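Local structure of glycerol uptake operon antiterminator-related protein (Thermotoga maritima, 1VKF) at residues V132-G137 with R150-A155; K15-A20 with S172-S177; D25-I30 with K53-T58; R119-I124 with R145-R150. The protein probably acts in transcription control as a TIM-barrel relative of the glycerol-3-phosphate-responsive antiterminators of glycerol uptake operons. All coordinates share one frame; numbering follows the deposited sequence.

Interaction 1 (V132-G137 with R150-A155); sequences VEVLPG and RTVIAA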
loop_
_atom_site.group_PDB
_atom_site.type_symbol
_atom_site.label_atom_id
_atom_site.label_comp_id
_atom_site.label_asym_id
_atom_site.label_seq_id
_atom_site.Cartn_x
_atom_site.Cartn_y
_atom_site.Cartn_z
ATOM N N VAL A 132 -0.806 -2.286 -7.778
ATOM C CA VAL A 132 -1.034 -0.857 -7.766
ATOM C C VAL A 132 -2.067 -0.531 -6.685
ATOM O O VAL A 132 -3.057 -1.247 -6.577
ATOM C CB VAL A 132 -1.610 -0.362 -9.138
ATOM C CG1 VAL A 132 -1.771 1.119 -9.095
ATOM C CG2 VAL A 132 -0.722 -0.751 -10.283
ATOM N N GLU A 133 -1.837 0.525 -5.921
ATOM C CA GLU A 133 -2.814 1.087 -4.991
ATOM C C GLU A 133 -3.438 2.335 -5.587
ATOM O O GLU A 133 -2.759 3.337 -5.816
ATOM C CB GLU A 133 -2.198 1.379 -3.637
ATOM C CG GLU A 133 -3.216 1.858 -2.577
ATOM C CD GLU A 133 -2.556 2.152 -1.251
ATOM O OE1 GLU A 133 -1.748 3.083 -1.214
ATOM O OE2 GLU A 133 -2.893 1.472 -0.273
ATOM N N VAL A 134 -4.728 2.257 -5.820
ATOM C CA VAL A 134 -5.472 3.355 -6.473
ATOM C C VAL A 134 -6.252 4.131 -5.445
ATOM O O VAL A 134 -7.039 3.570 -4.682
ATOM C CB VAL A 134 -6.409 2.836 -7.542
ATOM C CG1 VAL A 134 -7.232 3.989 -8.119
ATOM C CG2 VAL A 134 -5.632 2.089 -8.624
ATOM N N LEU A 135 -6.072 5.449 -5.469
ATOM C CA LEU A 135 -6.771 6.370 -4.586
ATOM C C LEU A 135 -7.522 7.452 -5.398
ATOM O O LEU A 135 -7.021 7.865 -6.452
ATOM C CB LEU A 135 -5.808 7.072 -3.643
ATOM C CG LEU A 135 -4.889 6.183 -2.774
ATOM C CD1 LEU A 135 -3.567 5.978 -3.409
ATOM C CD2 LEU A 135 -4.765 6.879 -1.416
ATOM N N PRO A 136 -8.687 7.900 -4.928
ATOM C CA PRO A 136 -9.407 7.323 -3.776
ATOM C C PRO A 136 -10.101 6.012 -4.177
ATOM O O PRO A 136 -10.156 5.610 -5.360
ATOM C CB PRO A 136 -10.451 8.388 -3.452
ATOM C CG PRO A 136 -10.774 9.010 -4.839
ATOM C CD PRO A 136 -9.468 8.977 -5.553
ATOM N N GLY A 137 -10.653 5.302 -3.200
ATOM C CA GLY A 137 -11.147 3.977 -3.433
ATOM C C GLY A 137 -12.331 3.859 -4.401
ATOM O O GLY A 137 -12.419 2.873 -5.127
ATOM N N ARG A 150 -3.716 -7.100 -13.481
ATOM C CA ARG A 150 -2.896 -6.501 -12.434
ATOM C C ARG A 150 -3.718 -6.436 -11.170
ATOM O O ARG A 150 -4.942 -6.349 -11.230
ATOM C CB ARG A 150 -2.346 -5.137 -12.858
ATOM C CG ARG A 150 -1.479 -5.281 -14.141
ATOM C CD ARG A 150 -0.992 -4.004 -14.706
ATOM N NE ARG A 150 -0.557 -4.200 -16.091
ATOM C CZ ARG A 150 0.699 -4.379 -16.482
ATOM N NH1 ARG A 150 1.704 -4.437 -15.627
ATOM N NH2 ARG A 150 0.937 -4.543 -17.770
ATOM N N THR A 151 -3.038 -6.530 -10.034
ATOM C CA THR A 151 -3.675 -6.454 -8.723
ATOM C C THR A 151 -3.893 -5.011 -8.351
ATOM O O THR A 151 -2.946 -4.232 -8.349
ATOM C CB THR A 151 -2.781 -7.111 -7.693
ATOM O OG1 THR A 151 -2.575 -8.472 -8.050
ATOM C CG2 THR A 151 -3.472 -7.193 -6.349
ATOM N N VAL A 152 -5.139 -4.636 -8.072
ATOM C CA VAL A 152 -5.455 -3.304 -7.585
ATOM C C VAL A 152 -5.902 -3.360 -6.110
ATOM O O VAL A 152 -6.761 -4.154 -5.725
ATOM C CB VAL A 152 -6.537 -2.618 -8.459
ATOM C CG1 VAL A 152 -6.946 -1.255 -7.860
ATOM C CG2 VAL A 152 -6.034 -2.465 -9.890
ATOM N N ILE A 153 -5.281 -2.521 -5.292
ATOM C CA ILE A 153 -5.717 -2.261 -3.943
ATOM C C ILE A 153 -6.326 -0.882 -3.939
ATOM O O ILE A 153 -5.704 0.096 -4.374
ATOM C CB ILE A 153 -4.520 -2.298 -2.999
ATOM C CG1 ILE A 153 -3.850 -3.653 -3.020
ATOM C CG2 ILE A 153 -4.960 -1.896 -1.560
ATOM C CD1 ILE A 153 -2.435 -3.628 -2.528
ATOM N N ALA A 154 -7.551 -0.793 -3.461
ATOM C CA ALA A 154 -8.219 0.473 -3.334
ATOM C C ALA A 154 -7.876 1.106 -2.019
ATOM O O ALA A 154 -7.776 0.434 -1.021
ATOM C CB ALA A 154 -9.699 0.282 -3.427
ATOM N N ALA A 155 -7.702 2.413 -2.016
ATOM C CA ALA A 155 -7.551 3.122 -0.739
ATOM C C ALA A 155 -8.047 4.533 -0.800
ATOM O O ALA A 155 -7.897 5.222 -1.813
ATOM C CB ALA A 155 -6.025 3.099 -0.328
#
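Ile153 O is gripped from two neighbouring residues of the facing strand: Val134 N donates to it at 2.8 Å, nearly along the C=O axis, and Glu133 CA brings a CA-H donor to 3.1 Å. Three more backbone bonds, Val132 N to Thr151 O, Ile153 N to Val132 O and Ala155 N to Val134 O, complete the parallel ladder. With CG anti to the backbone N (chi1 -175°), Glu133 runs out extended past Ile153 O, which lies 3.5 Å from its CG. Its OE2 rests on Ala155 CB at 3.5 Å, while OE1 forms a salt bridge with Arg108 of strand 105-110. An alanine in place of Glu133 would probably leave Arg108 without its charged mate and open a gap beside the Ala155 methyl. On the reverse face Val134 CG2 meets Val152 CG1 at 3.7 Å, beneath helix 140-144. Past the strand a cis peptide precedes Pro136, and Ala155 O faces both Leu135 CA and Pro136 CA. Two neighbouring parallel strands joined through helix 140-144, which covers Val134 and Val152, form a beta-alpha-beta crossover, as in a TIM barrel.

Interaction 2 (K15-A20 with S172-S177); sequences KGIIAA and SAISTS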
loop_
_atom_site.group_PDB
_atom_site.type_symbol
_atom_site.label_atom_id
_atom_site.label_comp_id
_atom_site.label_asym_id
_atom_site.label_seq_id
_atom_site.Cartn_x
_atom_site.Cartn_y
_atom_site.Cartn_z
ATOM N N LYS A 15 -5.901 -9.529 -0.524
ATOM C CA LYS A 15 -7.294 -9.916 -0.704
ATOM C C LYS A 15 -8.081 -9.425 0.500
ATOM O O LYS A 15 -7.634 -9.598 1.631
ATOM C CB LYS A 15 -7.412 -11.443 -0.827
ATOM C CG LYS A 15 -8.824 -11.920 -1.258
ATOM C CD LYS A 15 -9.208 -11.419 -2.666
ATOM C CE LYS A 15 -10.638 -11.850 -3.071
ATOM N NZ LYS A 15 -11.054 -11.279 -4.388
ATOM N N GLY A 16 -9.244 -8.825 0.274
ATOM C CA GLY A 16 -10.051 -8.289 1.360
ATOM C C GLY A 16 -9.522 -7.028 1.975
ATOM O O GLY A 16 -9.020 -6.144 1.277
ATOM N N ILE A 17 -9.672 -6.900 3.291
ATOM C CA ILE A 17 -9.282 -5.702 3.959
ATOM C C ILE A 17 -7.813 -5.813 4.429
ATOM O O ILE A 17 -7.409 -6.823 4.992
ATOM C CB ILE A 17 -10.215 -5.478 5.139
ATOM C CG1 ILE A 17 -11.660 -5.345 4.633
ATOM C CG2 ILE A 17 -9.791 -4.287 5.937
ATOM C CD1 ILE A 17 -11.886 -4.197 3.726
ATOM N N ILE A 18 -7.058 -4.786 4.110
ATOM C CA ILE A 18 -5.670 -4.546 4.559
ATOM C C ILE A 18 -5.700 -3.472 5.643
ATOM O O ILE A 18 -6.395 -2.446 5.519
ATOM C CB ILE A 18 -4.792 -4.076 3.359
ATOM C CG1 ILE A 18 -4.628 -5.211 2.417
ATOM C CG2 ILE A 18 -3.445 -3.520 3.841
ATOM C CD1 ILE A 18 -4.060 -4.833 1.046
ATOM N N ALA A 19 -4.971 -3.693 6.722
ATOM C CA ALA A 19 -4.971 -2.760 7.838
ATOM C C ALA A 19 -3.948 -1.668 7.591
ATOM O O ALA A 19 -2.762 -1.934 7.601
ATOM C CB ALA A 19 -4.662 -3.470 9.158
ATOM N N ALA A 20 -4.440 -0.445 7.489
ATOM C CA ALA A 20 -3.600 0.761 7.410
ATOM C C ALA A 20 -3.396 1.316 8.833
ATOM O O ALA A 20 -4.376 1.543 9.599
ATOM C CB ALA A 20 -4.265 1.801 6.522
ATOM N N SER A 172 -8.931 -6.326 -5.743
ATOM C CA SER A 172 -8.513 -7.409 -4.865
ATOM C C SER A 172 -8.694 -7.074 -3.410
ATOM O O SER A 172 -9.118 -7.926 -2.638
ATOM C CB SER A 172 -7.057 -7.754 -5.097
ATOM O OG SER A 172 -6.925 -8.322 -6.375
ATOM N N ALA A 173 -8.349 -5.844 -3.052
ATOM C CA ALA A 173 -8.287 -5.460 -1.639
ATOM C C ALA A 173 -8.541 -3.988 -1.412
ATOM O O ALA A 173 -8.503 -3.197 -2.320
ATOM C CB ALA A 173 -6.917 -5.833 -1.115
ATOM N N ILE A 174 -8.788 -3.622 -0.164
ATOM C CA ILE A 174 -8.870 -2.241 0.270
ATOM C C ILE A 174 -7.989 -2.018 1.495
ATOM O O ILE A 174 -8.082 -2.769 2.448
ATOM C CB ILE A 174 -10.324 -1.902 0.728
ATOM C CG1 ILE A 174 -11.316 -2.021 -0.427
ATOM C CG2 ILE A 174 -10.364 -0.536 1.361
ATOM C CD1 ILE A 174 -12.779 -1.984 0.013
ATOM N N SER A 175 -7.165 -0.987 1.457
ATOM C CA SER A 175 -6.375 -0.560 2.561
ATOM C C SER A 175 -7.154 0.494 3.323
ATOM O O SER A 175 -7.564 1.506 2.774
ATOM C CB SER A 175 -5.016 0.002 2.124
ATOM O OG SER A 175 -4.369 0.607 3.267
ATOM N N THR A 176 -7.346 0.280 4.625
ATOM C CA THR A 176 -8.093 1.229 5.476
ATOM C C THR A 176 -7.678 1.134 6.924
ATOM O O THR A 176 -7.256 0.056 7.388
ATOM C CB THR A 176 -9.625 0.906 5.389
ATOM O OG1 THR A 176 -10.390 1.733 6.292
ATOM C CG2 THR A 176 -9.905 -0.541 5.775
ATOM N N SER A 177 -7.787 2.248 7.640
ATOM C CA SER A 177 -7.495 2.282 9.106
ATOM C C SER A 177 -8.770 2.078 9.945
ATOM O O SER A 177 -8.729 2.102 11.197
ATOM C CB SER A 177 -6.774 3.570 9.531
ATOM O OG SER A 177 -7.630 4.704 9.438
#
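Ile18 and Ala173 form the tight part of this parallel strand pair: Ile18 CD1 lies 3.7 Å from Ala173 CB, and Ala173 CB sits 3.2 Å from Gly16 O. Five backbone bonds run between the strands, the straightest from Ile18 N to Ile174 O at 2.8 Å. Further along the Ile18 face, Ala20 CB touches Ser175 OG at 3.5 Å, a hydroxyl that also hydrogen-bonds a bound citrate, probably from the crystallisation liquor. Ser177 CB abuts Ala20 O at 3.1 Å, a close contact at a buried carbonyl oxygen with no polar partner in the model. The other face is looser. There Ile17 and Ile174 run alongside each other in one direction, and Thr176, with OG1 anti to the backbone N (chi1 175°) and bonded to Ser178 N, offers its methyl CG2 to Ile17 CG2 at 3.8 Å. On the solvent side, exposed Lys15 bends at chi2 (63°), laying CD 3.5 Å from Ser172 O. The pair closes the barrel between the first and last strands, with strand 34-41 flanking 16-21, strand 151-155 flanking 173-176, and Trp182 of helix 179-182 packed over Ile17 and Ala19.

Interaction 3 (D25-I30 with K53-T58); sequences DSIGEI and KDRGKT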
loop_
_atom_site.group_PDB
_atom_site.type_symbol
_atom_site.label_atom_id
_atom_site.label_comp_id
_atom_site.label_asym_id
_atom_site.label_seq_id
_atom_site.Cartn_x
_atom_site.Cartn_y
_atom_site.Cartn_z
ATOM N N ASP A 25 1.146 4.100 18.730
ATOM C CA ASP A 25 1.039 4.254 20.188
ATOM C C ASP A 25 -0.165 3.444 20.642
ATOM O O ASP A 25 -0.024 2.554 21.480
ATOM C CB ASP A 25 0.931 5.728 20.603
ATOM C CG ASP A 25 1.118 5.940 22.126
ATOM O OD1 ASP A 25 0.648 5.104 22.934
ATOM O OD2 ASP A 25 1.712 6.928 22.616
ATOM N N SER A 26 -1.335 3.729 20.078
ATOM C CA SER A 26 -2.550 3.009 20.452
ATOM C C SER A 26 -2.920 2.187 19.245
ATOM O O SER A 26 -3.247 2.755 18.202
ATOM C CB SER A 26 -3.690 3.969 20.821
ATOM O OG SER A 26 -3.309 4.853 21.863
ATOM N N ILE A 27 -2.828 0.860 19.371
ATOM C CA ILE A 27 -3.003 -0.023 18.234
ATOM C C ILE A 27 -4.205 -0.931 18.394
ATOM O O ILE A 27 -5.021 -0.993 17.491
ATOM C CB ILE A 27 -1.741 -0.865 18.010
ATOM C CG1 ILE A 27 -0.515 0.048 17.831
ATOM C CG2 ILE A 27 -1.897 -1.729 16.798
ATOM C CD1 ILE A 27 0.801 -0.722 17.702
ATOM N N GLY A 28 -4.307 -1.656 19.510
ATOM C CA GLY A 28 -5.389 -2.611 19.683
ATOM C C GLY A 28 -5.229 -3.829 18.778
ATOM O O GLY A 28 -4.146 -4.040 18.235
ATOM N N GLU A 29 -6.286 -4.621 18.618
ATOM C CA GLU A 29 -6.256 -5.810 17.780
ATOM C C GLU A 29 -6.236 -5.407 16.324
ATOM O O GLU A 29 -6.950 -4.499 15.906
ATOM C CB GLU A 29 -7.489 -6.696 18.037
ATOM C CG GLU A 29 -7.594 -7.923 17.146
ATOM C CD GLU A 29 -6.463 -8.929 17.407
ATOM O OE1 GLU A 29 -5.876 -8.854 18.498
ATOM O OE2 GLU A 29 -6.179 -9.805 16.552
ATOM N N ILE A 30 -5.431 -6.113 15.538
ATOM C CA ILE A 30 -5.385 -5.934 14.098
ATOM C C ILE A 30 -5.803 -7.246 13.463
ATOM O O ILE A 30 -5.021 -8.230 13.439
ATOM C CB ILE A 30 -3.953 -5.505 13.615
ATOM C CG1 ILE A 30 -3.497 -4.212 14.297
ATOM C CG2 ILE A 30 -3.946 -5.382 12.085
ATOM C CD1 ILE A 30 -1.992 -3.877 14.114
ATOM N N LYS A 53 5.511 -7.375 13.082
ATOM C CA LYS A 53 5.968 -8.689 12.631
ATOM C C LYS A 53 5.737 -9.727 13.746
ATOM O O LYS A 53 5.425 -10.862 13.473
ATOM C CB LYS A 53 7.441 -8.662 12.194
ATOM C CG LYS A 53 7.718 -7.821 10.883
ATOM C CD LYS A 53 6.975 -8.336 9.645
ATOM C CE LYS A 53 7.378 -9.790 9.304
ATOM N NZ LYS A 53 6.536 -10.450 8.198
ATOM N N ASP A 54 5.872 -9.313 14.993
ATOM C CA ASP A 54 5.623 -10.184 16.152
ATOM C C ASP A 54 4.147 -10.654 16.187
ATOM O O ASP A 54 3.864 -11.747 16.720
ATOM C CB ASP A 54 5.968 -9.465 17.448
ATOM C CG ASP A 54 7.483 -9.548 17.802
ATOM O OD1 ASP A 54 8.254 -10.225 17.070
ATOM O OD2 ASP A 54 7.979 -8.989 18.787
ATOM N N ARG A 55 3.246 -9.827 15.688
ATOM C CA ARG A 55 1.814 -10.161 15.565
ATOM C C ARG A 55 1.531 -11.049 14.366
ATOM O O ARG A 55 0.381 -11.369 14.103
ATOM C CB ARG A 55 0.956 -8.934 15.527
ATOM C CG ARG A 55 0.829 -8.215 16.846
ATOM C CD ARG A 55 0.231 -6.903 16.731
ATOM N NE ARG A 55 0.161 -6.147 17.986
ATOM C CZ ARG A 55 -0.908 -5.452 18.350
ATOM N NH1 ARG A 55 -1.992 -5.481 17.603
ATOM N NH2 ARG A 55 -0.907 -4.746 19.468
ATOM N N GLY A 56 2.562 -11.446 13.632
ATOM C CA GLY A 56 2.404 -12.359 12.524
ATOM C C GLY A 56 1.929 -11.705 11.231
ATOM O O GLY A 56 1.452 -12.376 10.342
ATOM N N LYS A 57 2.044 -10.387 11.140
ATOM C CA LYS A 57 1.588 -9.657 9.967
ATOM C C LYS A 57 2.650 -9.583 8.876
ATOM O O LYS A 57 3.845 -9.562 9.161
ATOM C CB LYS A 57 1.204 -8.255 10.351
ATOM C CG LYS A 57 0.165 -8.150 11.477
ATOM C CD LYS A 57 -1.047 -9.038 11.312
ATOM C CE LYS A 57 -2.060 -9.004 12.473
ATOM N NZ LYS A 57 -3.225 -9.864 12.192
ATOM N N THR A 58 2.185 -9.510 7.649
ATOM C CA THR A 58 2.993 -9.075 6.522
ATOM C C THR A 58 2.876 -7.573 6.475
ATOM O O THR A 58 1.750 -7.031 6.456
ATOM C CB THR A 58 2.441 -9.691 5.218
ATOM O OG1 THR A 58 2.588 -11.103 5.277
ATOM C CG2 THR A 58 3.246 -9.252 3.972
HETATM O O HOH W 1 -2.009 -2.447 21.393
HETATM O O HOH W 2 -3.030 -7.867 16.306
#
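A Schellman motif at Gly56 ends helix 45-54, and from it Arg55 and Lys57 reach across to the loop 25-30, which links strands 16-21 and 34-41 of the barrel. Arg55 is extended from CG to NE and aims NH1 at Gly28 O, 2.7 Å away; the bond is almost straight (176°), with the oxygen in the guanidinium plane. A water bridges the same corner, accepting from Arg55 NH1 at 2.9 Å and from Ile30 N at 3.1 Å. A second water accepts from Gly28 N and, weakly, from Arg55 NH2. Ile30 crosses Arg55 at about a right angle, its CD1 3.8 Å from NH1, and Ile27 CG2 packs obliquely against the guanidinium. Lys57 bends at chi2 (-48°), which turns CD aside; the chain then runs straight to NZ, which donates to Ile30 O at 2.7 Å and also to Pro32 O. Ile30 CG2 packs against Lys57 CE at 4.1 Å, and Val35 of strand 34-41 also touches the lysine. A leucine in place of Lys57 would probably leave the carbonyls of Ile30 and Pro32 without their shared donor and let the loop shift. Glu29 makes no direct salt bridge here: its OE1 is 5.2 Å from Arg55 NH1 and its OE2 5.3 Å from Lys57 NZ. The loop is thus gripped by cationic donors on backbone carbonyls, and the nearby carboxylate probably offsets part of their charge and would tend to favour the protonated lysine.

Interaction 4 (R119-I124 with R145-R150); sequences RGIEQI and RKIPGR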
loop_
_atom_site.group_PDB
_atom_site.type_symbol
_atom_site.label_atom_id
_atom_site.label_comp_id
_atom_site.label_asym_id
_atom_site.label_seq_id
_atom_site.Cartn_x
_atom_site.Cartn_y
_atom_site.Cartn_z
ATOM N N ARG A 119 -2.070 8.438 -18.135
ATOM C CA ARG A 119 -0.628 8.494 -17.848
ATOM C C ARG A 119 -0.200 7.393 -16.882
ATOM O O ARG A 119 0.847 6.810 -17.026
ATOM C CB ARG A 119 -0.238 9.834 -17.222
ATOM C CG ARG A 119 -0.302 11.037 -18.093
ATOM C CD ARG A 119 0.409 12.236 -17.466
ATOM N NE ARG A 119 -0.196 12.656 -16.190
ATOM C CZ ARG A 119 -1.214 13.524 -16.068
ATOM N NH1 ARG A 119 -1.773 14.086 -17.136
ATOM N NH2 ARG A 119 -1.677 13.832 -14.859
ATOM N N GLY A 120 -0.995 7.141 -15.862
ATOM C CA GLY A 120 -0.706 6.136 -14.881
ATOM C C GLY A 120 -0.690 4.762 -15.512
ATOM O O GLY A 120 0.165 3.943 -15.197
ATOM N N ILE A 121 -1.629 4.497 -16.402
ATOM C CA ILE A 121 -1.693 3.199 -17.043
ATOM C C ILE A 121 -0.467 3.014 -17.956
ATOM O O ILE A 121 0.135 1.947 -17.989
ATOM C CB ILE A 121 -3.005 3.031 -17.836
ATOM C CG1 ILE A 121 -4.195 2.903 -16.905
ATOM C CG2 ILE A 121 -2.930 1.806 -18.760
ATOM C CD1 ILE A 121 -5.513 3.039 -17.683
ATOM N N GLU A 122 -0.082 4.072 -18.657
ATOM C CA GLU A 122 1.128 4.033 -19.476
ATOM C C GLU A 122 2.346 3.714 -18.616
ATOM O O GLU A 122 3.169 2.863 -18.955
ATOM C CB GLU A 122 1.358 5.373 -20.166
ATOM C CG GLU A 122 2.422 5.297 -21.252
ATOM N N GLN A 123 2.473 4.415 -17.496
ATOM C CA GLN A 123 3.547 4.137 -16.553
ATOM C C GLN A 123 3.517 2.694 -16.025
ATOM O O GLN A 123 4.552 2.045 -15.946
ATOM C CB GLN A 123 3.447 5.115 -15.398
ATOM C CG GLN A 123 4.520 4.961 -14.372
ATOM C CD GLN A 123 4.933 6.281 -13.767
ATOM O OE1 GLN A 123 4.322 6.723 -12.795
ATOM N NE2 GLN A 123 5.996 6.901 -14.314
ATOM N N ILE A 124 2.336 2.189 -15.652
ATOM C CA ILE A 124 2.197 0.809 -15.171
ATOM C C ILE A 124 2.686 -0.206 -16.198
ATOM O O ILE A 124 3.414 -1.143 -15.874
ATOM C CB ILE A 124 0.744 0.531 -14.775
ATOM C CG1 ILE A 124 0.459 1.183 -13.407
ATOM C CG2 ILE A 124 0.455 -0.963 -14.687
ATOM C CD1 ILE A 124 -1.000 1.398 -13.127
ATOM N N ARG A 145 -10.615 -2.053 -14.206
ATOM C CA ARG A 145 -11.152 -2.570 -15.482
ATOM C C ARG A 145 -10.245 -2.286 -16.668
ATOM O O ARG A 145 -10.317 -2.999 -17.696
ATOM C CB ARG A 145 -12.547 -1.988 -15.745
ATOM C CG ARG A 145 -13.641 -2.619 -14.882
ATOM C CD ARG A 145 -15.080 -2.207 -15.247
ATOM N NE ARG A 145 -15.488 -0.901 -14.694
ATOM C CZ ARG A 145 -16.154 -0.698 -13.541
ATOM N NH1 ARG A 145 -16.512 -1.704 -12.743
ATOM N NH2 ARG A 145 -16.467 0.541 -13.179
ATOM N N LYS A 146 -9.418 -1.244 -16.559
ATOM C CA LYS A 146 -8.487 -0.862 -17.630
ATOM C C LYS A 146 -7.141 -1.573 -17.570
ATOM O O LYS A 146 -6.367 -1.501 -18.524
ATOM C CB LYS A 146 -8.281 0.655 -17.629
ATOM C CG LYS A 146 -9.589 1.462 -17.702
ATOM C CD LYS A 146 -9.976 1.903 -19.098
ATOM C CE LYS A 146 -11.301 2.724 -19.109
ATOM N NZ LYS A 146 -11.178 4.045 -19.760
ATOM N N ILE A 147 -6.848 -2.235 -16.444
ATOM C CA ILE A 147 -5.594 -2.962 -16.260
ATOM C C ILE A 147 -5.849 -4.392 -15.804
ATOM O O ILE A 147 -5.326 -4.830 -14.777
ATOM C CB ILE A 147 -4.625 -2.207 -15.320
ATOM C CG1 ILE A 147 -5.292 -1.783 -13.990
ATOM C CG2 ILE A 147 -4.065 -0.978 -16.045
ATOM C CD1 ILE A 147 -4.356 -1.086 -13.060
ATOM N N PRO A 148 -6.624 -5.138 -16.590
ATOM C CA PRO A 148 -6.934 -6.530 -16.242
ATOM C C PRO A 148 -5.636 -7.337 -16.138
ATOM O O PRO A 148 -4.660 -7.061 -16.844
ATOM C CB PRO A 148 -7.821 -7.008 -17.405
ATOM C CG PRO A 148 -7.611 -6.035 -18.505
ATOM C CD PRO A 148 -7.221 -4.747 -17.885
ATOM N N GLY A 149 -5.602 -8.283 -15.221
ATOM C CA GLY A 149 -4.372 -8.993 -14.918
ATOM C C GLY A 149 -3.487 -8.354 -13.841
ATOM O O GLY A 149 -2.555 -8.988 -13.357
ATOM N N ARG A 150 -3.716 -7.100 -13.481
ATOM C CA ARG A 150 -2.896 -6.501 -12.434
ATOM C C ARG A 150 -3.718 -6.436 -11.170
ATOM O O ARG A 150 -4.942 -6.349 -11.230
ATOM C CB ARG A 150 -2.346 -5.137 -12.858
ATOM C CG ARG A 150 -1.479 -5.281 -14.141
ATOM C CD ARG A 150 -0.992 -4.004 -14.706
ATOM N NE ARG A 150 -0.557 -4.200 -16.091
ATOM C CZ ARG A 150 0.699 -4.379 -16.482
ATOM N NH1 ARG A 150 1.704 -4.437 -15.627
ATOM N NH2 ARG A 150 0.937 -4.543 -17.770
#
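Ile124 and Arg150 pass alongside with their ends heading opposite ways, so that Ile124 CG2 sits over one face of the guanidinium and close to the chain leading to it. That methyl is 3.4 Å from Arg150 CD and 3.7 Å from Arg150 NE. NH1 hydrogen-bonds Val129 O, which restrains the turn of the flat group above the isoleucine. Ile147 meets Ile124 at about a right angle, with the two CD1 atoms 4.2 Å apart. Its CG1 lies between the backbone N and the carbonyl carbon (chi1 51°), which leaves CG2 on the side of Ile121, 4.0 Å from Ile121 CG1. The contact belongs to the outer layer of the TIM barrel, where helix 114-127 lies against the loop that leaves helix 140-144 and enters strand 151-155. That loop turns through a type II beta turn from Ile147 to Arg150, with Gly149 at positive phi (89°) and Arg150 N bonded to Ile147 O at 3.1 Å. The turn brings Ile147 and Arg150 toward the side of helix 114-127 that carries Ile121 and Ile124, about one turn apart. Farther out, Ile121 CD1 touches Lys146 CB at 3.7 Å, while the rest of the exposed lysine leads away from the helix.

Overall arrangement
Interactions 1 and 2 both lie in the barrel sheet and touch, since strands 151-155 and 173-176 are neighbours in it; interaction 1 is the more buried, and interaction 2 joins the first and last strands of the barrel. Both rest on backbone ladders. Interactions 3 and 4 are peripheral, on opposite sides of the chain's centre, about 32 Å apart between centres. They contrast chemically: interaction 3 uses cationic side chains and water on loop carbonyls, interaction 4 mainly isoleucines and the flank of an arginine. Each meets the sheet, Ile30 packing on Ala19 of interaction 2, Ile124 and Ile147 on Val132 and Val152 of interaction 1, which shares Arg150 with interaction 4.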